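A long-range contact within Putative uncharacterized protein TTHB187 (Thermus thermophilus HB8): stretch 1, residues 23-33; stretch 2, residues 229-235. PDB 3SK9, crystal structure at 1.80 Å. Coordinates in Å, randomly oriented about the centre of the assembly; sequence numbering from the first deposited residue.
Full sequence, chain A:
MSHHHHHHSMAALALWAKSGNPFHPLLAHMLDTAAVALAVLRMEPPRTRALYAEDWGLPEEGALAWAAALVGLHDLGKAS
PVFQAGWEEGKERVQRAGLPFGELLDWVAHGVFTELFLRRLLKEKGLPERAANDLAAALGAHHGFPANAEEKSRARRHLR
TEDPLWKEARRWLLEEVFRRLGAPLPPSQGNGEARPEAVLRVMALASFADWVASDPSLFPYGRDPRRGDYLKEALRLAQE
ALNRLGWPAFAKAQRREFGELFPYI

Stretch 1 23-33: FHPLLAHMLDT
Stretch 2 (229-235) DYLKEAL

Two helical segments, residues 26-33 and 230-235, meet across at least 198 positions of sequence. Their axes approach to 9.6 Å, with 53° between the N-to-C directions and a signed crossing angle of -53°. Pro-25 (phi/psi -62/150) is the N-cap of the first helix, whose residues then keep phi/psi near -63/-41; its i-to-i+4 bonds start with His-29 N to Pro-25 O at 3.2 Å. The second helix has similar torsions, with Ala-234 N to Tyr-230 O at 2.8 Å. Nearest CA atoms fix the register: Ala-28 with Tyr-230 at 8.4 Å, Leu-31 with Leu-231 at 7.0 Å, Asp-32 with Ala-234 at 5.6 Å. The helices thus draw closer toward their later residues, and the wider end is spanned by a long side chain.

That side chain is Tyr-230, which has 90 Å² covered, the largest share of the 260 Å² buried in total. Its CA-to-CB bond points toward stretch 1, and chi1 -172° (t) with chi2 92° carries the phenol across. Tyr-230 OH donates a hydrogen bond to Asp-32 OD1 at 2.8 Å, giving the buried hydroxyl a polar partner. Asp-32 sets off sideways, but chi1 -70° (m) and chi2 -15° bring its carboxylate nearer; both its oxygens also bond elsewhere in the structure. Ala-28 suits the crowded hydroxyl end, its CB lying 3.1 Å from Tyr-230 OH and 3.8 Å from Tyr-230 CZ.

Leu-31, with 59 Å² covered, directs its CA-to-CB bond toward stretch 2; its rotamer is m,t (-70°, 170°). Leu-31 CB packs 3.8 Å from Tyr-230 CE2, an apolar contact that approaches the ring obliquely. Leu-231 (t,p; -172°, 60°) leaves its backbone sideways, yet its CD1 reaches 4.2 Å from Leu-31 O. At the narrow end, Ala-234 CB sits 3.6 Å from Asp-32 OD1, a small methyl fitting the closest CA pairing in the register.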

ATOM      1  N   PHE A  23      -5.184 -18.485  -4.715  1.00 23.28           N
ATOM      2  CA  PHE A  23      -5.515 -18.717  -3.326  1.00 22.99           C
ATOM      3  C   PHE A  23      -5.112 -17.548  -2.400  1.00 28.70           C
ATOM      4  O   PHE A  23      -5.143 -17.695  -1.176  1.00 27.33           O
ATOM      5  CB  PHE A  23      -4.864 -20.046  -2.852  1.00 21.85           C
ATOM      6  CG  PHE A  23      -5.332 -21.251  -3.649  1.00 22.00           C
ATOM      7  CD1 PHE A  23      -6.581 -21.785  -3.418  1.00 29.42           C
ATOM      8  CD2 PHE A  23      -4.548 -21.783  -4.662  1.00 24.63           C
ATOM      9  CE1 PHE A  23      -7.049 -22.861  -4.157  1.00 22.68           C
ATOM     10  CE2 PHE A  23      -4.993 -22.875  -5.407  1.00 26.66           C
ATOM     11  CZ  PHE A  23      -6.251 -23.424  -5.135  1.00 24.07           C
ATOM     12  N   HIS A  24      -4.738 -16.393  -2.985  1.00 23.37           N
ATOM     13  CA  HIS A  24      -4.265 -15.235  -2.182  1.00 20.64           C
ATOM     14  C   HIS A  24      -5.122 -14.028  -2.569  1.00 21.53           C
ATOM     15  O   HIS A  24      -4.942 -13.446  -3.633  1.00 22.07           O
ATOM     16  CB  HIS A  24      -2.785 -14.987  -2.498  1.00 20.65           C
ATOM     17  CG  HIS A  24      -2.095 -14.041  -1.553  1.00 22.35           C
ATOM     18  ND1 HIS A  24      -2.153 -14.174  -0.182  1.00 23.65           N
ATOM     19  CD2 HIS A  24      -1.249 -13.007  -1.795  1.00 22.15           C
ATOM     20  CE1 HIS A  24      -1.414 -13.240   0.386  1.00 22.38           C
ATOM     21  NE2 HIS A  24      -0.864 -12.501  -0.572  1.00 20.66           N
ATOM     22  N   PRO A  25      -6.127 -13.720  -1.758  1.00 19.93           N
ATOM     23  CA  PRO A  25      -6.968 -12.580  -2.113  1.00 19.13           C
ATOM     24  C   PRO A  25      -6.146 -11.273  -2.155  1.00 17.71           C
ATOM     25  O   PRO A  25      -5.208 -11.124  -1.351  1.00 17.76           O
ATOM     26  CB  PRO A  25      -7.993 -12.530  -0.945  1.00 18.77           C
ATOM     27  CG  PRO A  25      -8.121 -13.972  -0.481  1.00 18.84           C
ATOM     28  CD  PRO A  25      -6.699 -14.543  -0.656  1.00 20.16           C
ATOM     29  N   LEU A  26      -6.551 -10.333  -2.999  1.00 16.17           N
ATOM     30  CA  LEU A  26      -5.915  -9.021  -3.058  1.00 14.55           C
ATOM     31  C   LEU A  26      -5.949  -8.416  -1.651  1.00 20.91           C
ATOM     32  O   LEU A  26      -4.965  -7.828  -1.210  1.00 17.60           O
ATOM     33  CB  LEU A  26      -6.665  -8.113  -4.021  1.00 17.79           C
ATOM     34  CG  LEU A  26      -6.108  -6.682  -4.161  1.00 17.48           C
ATOM     35  CD1 LEU A  26      -4.630  -6.701  -4.481  1.00 20.42           C
ATOM     36  CD2 LEU A  26      -6.898  -5.977  -5.287  1.00 22.99           C
ATOM     37  N   LEU A  27      -7.070  -8.548  -0.927  1.00 17.82           N
ATOM     38  CA  LEU A  27      -7.145  -7.899   0.397  1.00 23.23           C
ATOM     39  C   LEU A  27      -6.074  -8.442   1.354  1.00 18.10           C
ATOM     40  O   LEU A  27      -5.523  -7.688   2.181  1.00 19.25           O
ATOM     41  CB  LEU A  27      -8.526  -8.122   1.033  1.00 23.87           C
ATOM     42  CG  LEU A  27      -8.700  -7.542   2.429  1.00 23.64           C
ATOM     43  CD1 LEU A  27      -8.545  -6.022   2.468  1.00 16.57           C
ATOM     44  CD2 LEU A  27     -10.089  -7.983   2.949  1.00 24.18           C
ATOM     45  N   ALA A  28      -5.781  -9.748   1.258  1.00 18.47           N
ATOM     46  CA  ALA A  28      -4.732 -10.358   2.074  1.00 15.98           C
ATOM     47  C   ALA A  28      -3.387  -9.717   1.745  1.00 20.42           C
ATOM     48  O   ALA A  28      -2.600  -9.414   2.649  1.00 18.51           O
ATOM     49  CB  ALA A  28      -4.673 -11.854   1.850  1.00 18.49           C
ATOM     50  N   HIS A  29      -3.107  -9.524   0.457  1.00 16.80           N
ATOM     51  CA  HIS A  29      -1.858  -8.911   0.057  1.00 18.97           C
ATOM     52  C   HIS A  29      -1.801  -7.472   0.558  1.00 21.72           C
ATOM     53  O   HIS A  29      -0.763  -7.003   1.004  1.00 17.62           O
ATOM     54  CB  HIS A  29      -1.702  -8.937  -1.461  1.00 21.51           C
ATOM     55  CG  HIS A  29      -0.437  -8.287  -1.925  1.00 21.33           C
ATOM     56  ND1 HIS A  29       0.804  -8.806  -1.651  1.00 28.78           N
ATOM     57  CD2 HIS A  29      -0.222  -7.139  -2.612  1.00 30.33           C
ATOM     58  CE1 HIS A  29       1.736  -8.013  -2.154  1.00 29.55           C
ATOM     59  NE2 HIS A  29       1.140  -6.995  -2.745  1.00 27.43           N
ATOM     60  N   MET A  30      -2.915  -6.756   0.493  1.00 15.06           N
ATOM     61  CA  MET A  30      -2.918  -5.340   0.954  1.00 14.72           C
ATOM     62  C   MET A  30      -2.681  -5.254   2.461  1.00 18.82           C
ATOM     63  O   MET A  30      -1.925  -4.400   2.963  1.00 17.97           O
ATOM     64  CB  MET A  30      -4.249  -4.635   0.571  1.00 17.88           C
ATOM     65  CG  MET A  30      -4.454  -4.348  -0.959  1.00 24.07           C
ATOM     66  SD  MET A  30      -6.228  -3.929  -1.304  1.00 28.85           S
ATOM     67  CE  MET A  30      -6.374  -2.372  -0.443  1.00 44.38           C
ATOM     68  N   LEU A  31      -3.291  -6.160   3.212  1.00 18.68           N
ATOM     69  CA  LEU A  31      -3.104  -6.120   4.664  1.00 18.75           C
ATOM     70  C   LEU A  31      -1.682  -6.569   5.048  1.00 17.91           C
ATOM     71  O   LEU A  31      -1.079  -6.028   6.023  1.00 20.59           O
ATOM     72  CB  LEU A  31      -4.144  -6.973   5.366  1.00 16.37           C
ATOM     73  CG  LEU A  31      -5.581  -6.459   5.333  1.00 18.03           C
ATOM     74  CD1 LEU A  31      -6.542  -7.557   5.857  1.00 19.83           C
ATOM     75  CD2 LEU A  31      -5.729  -5.167   6.140  1.00 20.10           C
ATOM     76  N   ASP A  32      -1.130  -7.520   4.293  1.00 17.32           N
ATOM     77  CA  ASP A  32       0.259  -7.954   4.543  1.00 19.55           C
ATOM     78  C   ASP A  32       1.223  -6.773   4.325  1.00 20.32           C
ATOM     79  O   ASP A  32       2.200  -6.616   5.066  1.00 17.33           O
ATOM     80  CB  ASP A  32       0.694  -9.067   3.571  1.00 18.11           C
ATOM     81  CG  ASP A  32      -0.018 -10.409   3.854  1.00 18.42           C
ATOM     82  OD1 ASP A  32      -0.596 -10.526   4.946  1.00 22.03           O
ATOM     83  OD2 ASP A  32       0.035 -11.291   2.979  1.00 20.65           O
ATOM     84  N   THR A  33       0.971  -6.032   3.250  1.00 17.12           N
ATOM     85  CA  THR A  33       1.815  -4.874   2.882  1.00 16.40           C
ATOM     86  C   THR A  33       1.736  -3.831   3.987  1.00 17.28           C
ATOM     87  O   THR A  33       2.729  -3.254   4.410  1.00 17.87           O
ATOM     88  CB  THR A  33       1.364  -4.269   1.504  1.00 17.52           C
ATOM     89  OG1 THR A  33       1.518  -5.283   0.494  1.00 18.43           O
ATOM     90  CG2 THR A  33       2.237  -3.027   1.122  1.00 17.62           C
ATOM     91  N   ASP A 229      -8.297 -12.481  13.358  1.00 28.94           N
ATOM     92  CA  ASP A 229      -6.907 -12.584  13.789  1.00 33.68           C
ATOM     93  C   ASP A 229      -5.905 -12.350  12.653  1.00 31.91           C
ATOM     94  O   ASP A 229      -4.699 -12.474  12.877  1.00 29.81           O
ATOM     95  CB  ASP A 229      -6.641 -13.940  14.467  1.00 44.36           C
ATOM     96  CG  ASP A 229      -7.001 -15.141  13.580  1.00 59.27           C
ATOM     97  OD1 ASP A 229      -7.255 -14.973  12.360  1.00 53.63           O
ATOM     98  OD2 ASP A 229      -7.016 -16.274  14.126  1.00 66.05           O
ATOM     99  N   TYR A 230      -6.382 -11.998  11.453  1.00 29.97           N
ATOM    100  CA  TYR A 230      -5.472 -11.930  10.292  1.00 27.30           C
ATOM    101  C   TYR A 230      -4.337 -10.941  10.524  1.00 24.72           C
ATOM    102  O   TYR A 230      -3.161 -11.222  10.247  1.00 24.50           O
ATOM    103  CB  TYR A 230      -6.209 -11.494   9.009  1.00 27.14           C
ATOM    104  CG  TYR A 230      -5.325 -11.596   7.770  1.00 27.09           C
ATOM    105  CD1 TYR A 230      -5.314 -12.758   6.997  1.00 25.16           C
ATOM    106  CD2 TYR A 230      -4.511 -10.530   7.377  1.00 19.67           C
ATOM    107  CE1 TYR A 230      -4.516 -12.873   5.871  1.00 22.16           C
ATOM    108  CE2 TYR A 230      -3.688 -10.636   6.257  1.00 20.97           C
ATOM    109  CZ  TYR A 230      -3.723 -11.814   5.488  1.00 20.28           C
ATOM    110  OH  TYR A 230      -2.923 -11.946   4.395  1.00 20.33           O
ATOM    111  N   LEU A 231      -4.678  -9.744  10.975  1.00 21.71           N
ATOM    112  CA  LEU A 231      -3.646  -8.723  11.089  1.00 30.11           C
ATOM    113  C   LEU A 231      -2.584  -9.094  12.150  1.00 28.67           C
ATOM    114  O   LEU A 231      -1.425  -8.904  11.915  1.00 23.35           O
ATOM    115  CB  LEU A 231      -4.280  -7.332  11.321  1.00 28.44           C
ATOM    116  CG  LEU A 231      -3.343  -6.114  11.279  1.00 32.90           C
ATOM    117  CD1 LEU A 231      -2.629  -5.955   9.904  1.00 29.43           C
ATOM    118  CD2 LEU A 231      -4.138  -4.878  11.602  1.00 38.46           C
ATOM    119  N   LYS A 232      -2.966  -9.676  13.283  1.00 25.83           N
ATOM    120  CA  LYS A 232      -1.977 -10.098  14.296  1.00 33.83           C
ATOM    121  C   LYS A 232      -1.007 -11.106  13.742  1.00 26.05           C
ATOM    122  O   LYS A 232       0.190 -11.025  14.004  1.00 26.18           O
ATOM    123  CB  LYS A 232      -2.646 -10.722  15.543  1.00 41.71           C
ATOM    124  CG  LYS A 232      -3.451  -9.742  16.368  1.00 61.73           C
ATOM    125  CD  LYS A 232      -3.954 -10.398  17.655  1.00 77.43           C
ATOM    126  CE  LYS A 232      -5.311  -9.831  18.094  1.00 80.72           C
ATOM    127  NZ  LYS A 232      -6.407 -10.205  17.146  1.00 77.77           N
ATOM    128  N   GLU A 233      -1.522 -12.043  12.944  1.00 25.24           N
ATOM    129  CA  GLU A 233      -0.682 -13.044  12.308  1.00 25.66           C
ATOM    130  C   GLU A 233       0.196 -12.404  11.222  1.00 23.87           C
ATOM    131  O   GLU A 233       1.360 -12.762  11.103  1.00 24.11           O
ATOM    132  CB  GLU A 233      -1.513 -14.186  11.699  1.00 30.10           C
ATOM    133  CG  GLU A 233      -0.687 -15.272  11.040  1.00 43.26           C
ATOM    134  CD  GLU A 233       0.275 -15.928  12.043  1.00 65.70           C
ATOM    135  OE1 GLU A 233       0.017 -15.848  13.276  1.00 68.37           O
ATOM    136  OE2 GLU A 233       1.288 -16.518  11.603  1.00 67.05           O
ATOM    137  N   ALA A 234      -0.359 -11.512  10.401  1.00 22.81           N
ATOM    138  CA  ALA A 234       0.464 -10.781   9.417  1.00 21.46           C
ATOM    139  C   ALA A 234       1.588  -9.938  10.085  1.00 23.28           C
ATOM    140  O   ALA A 234       2.684  -9.840   9.559  1.00 23.51           O
ATOM    141  CB  ALA A 234      -0.451  -9.887   8.519  1.00 18.96           C
ATOM    142  N   LEU A 235       1.319  -9.324  11.242  1.00 19.59           N
ATOM    143  CA  LEU A 235       2.369  -8.576  11.971  1.00 23.38           C
ATOM    144  C   LEU A 235       3.499  -9.520  12.467  1.00 23.77           C
ATOM    145  O   LEU A 235       4.685  -9.187  12.423  1.00 23.94           O
ATOM    146  CB  LEU A 235       1.736  -7.797  13.125  1.00 20.95           C
ATOM    147  CG  LEU A 235       1.048  -6.522  12.622  1.00 23.07           C
ATOM    148  CD1 LEU A 235       0.090  -5.923  13.668  1.00 31.45           C
ATOM    149  CD2 LEU A 235       2.097  -5.461  12.140  1.00 26.13           C
TER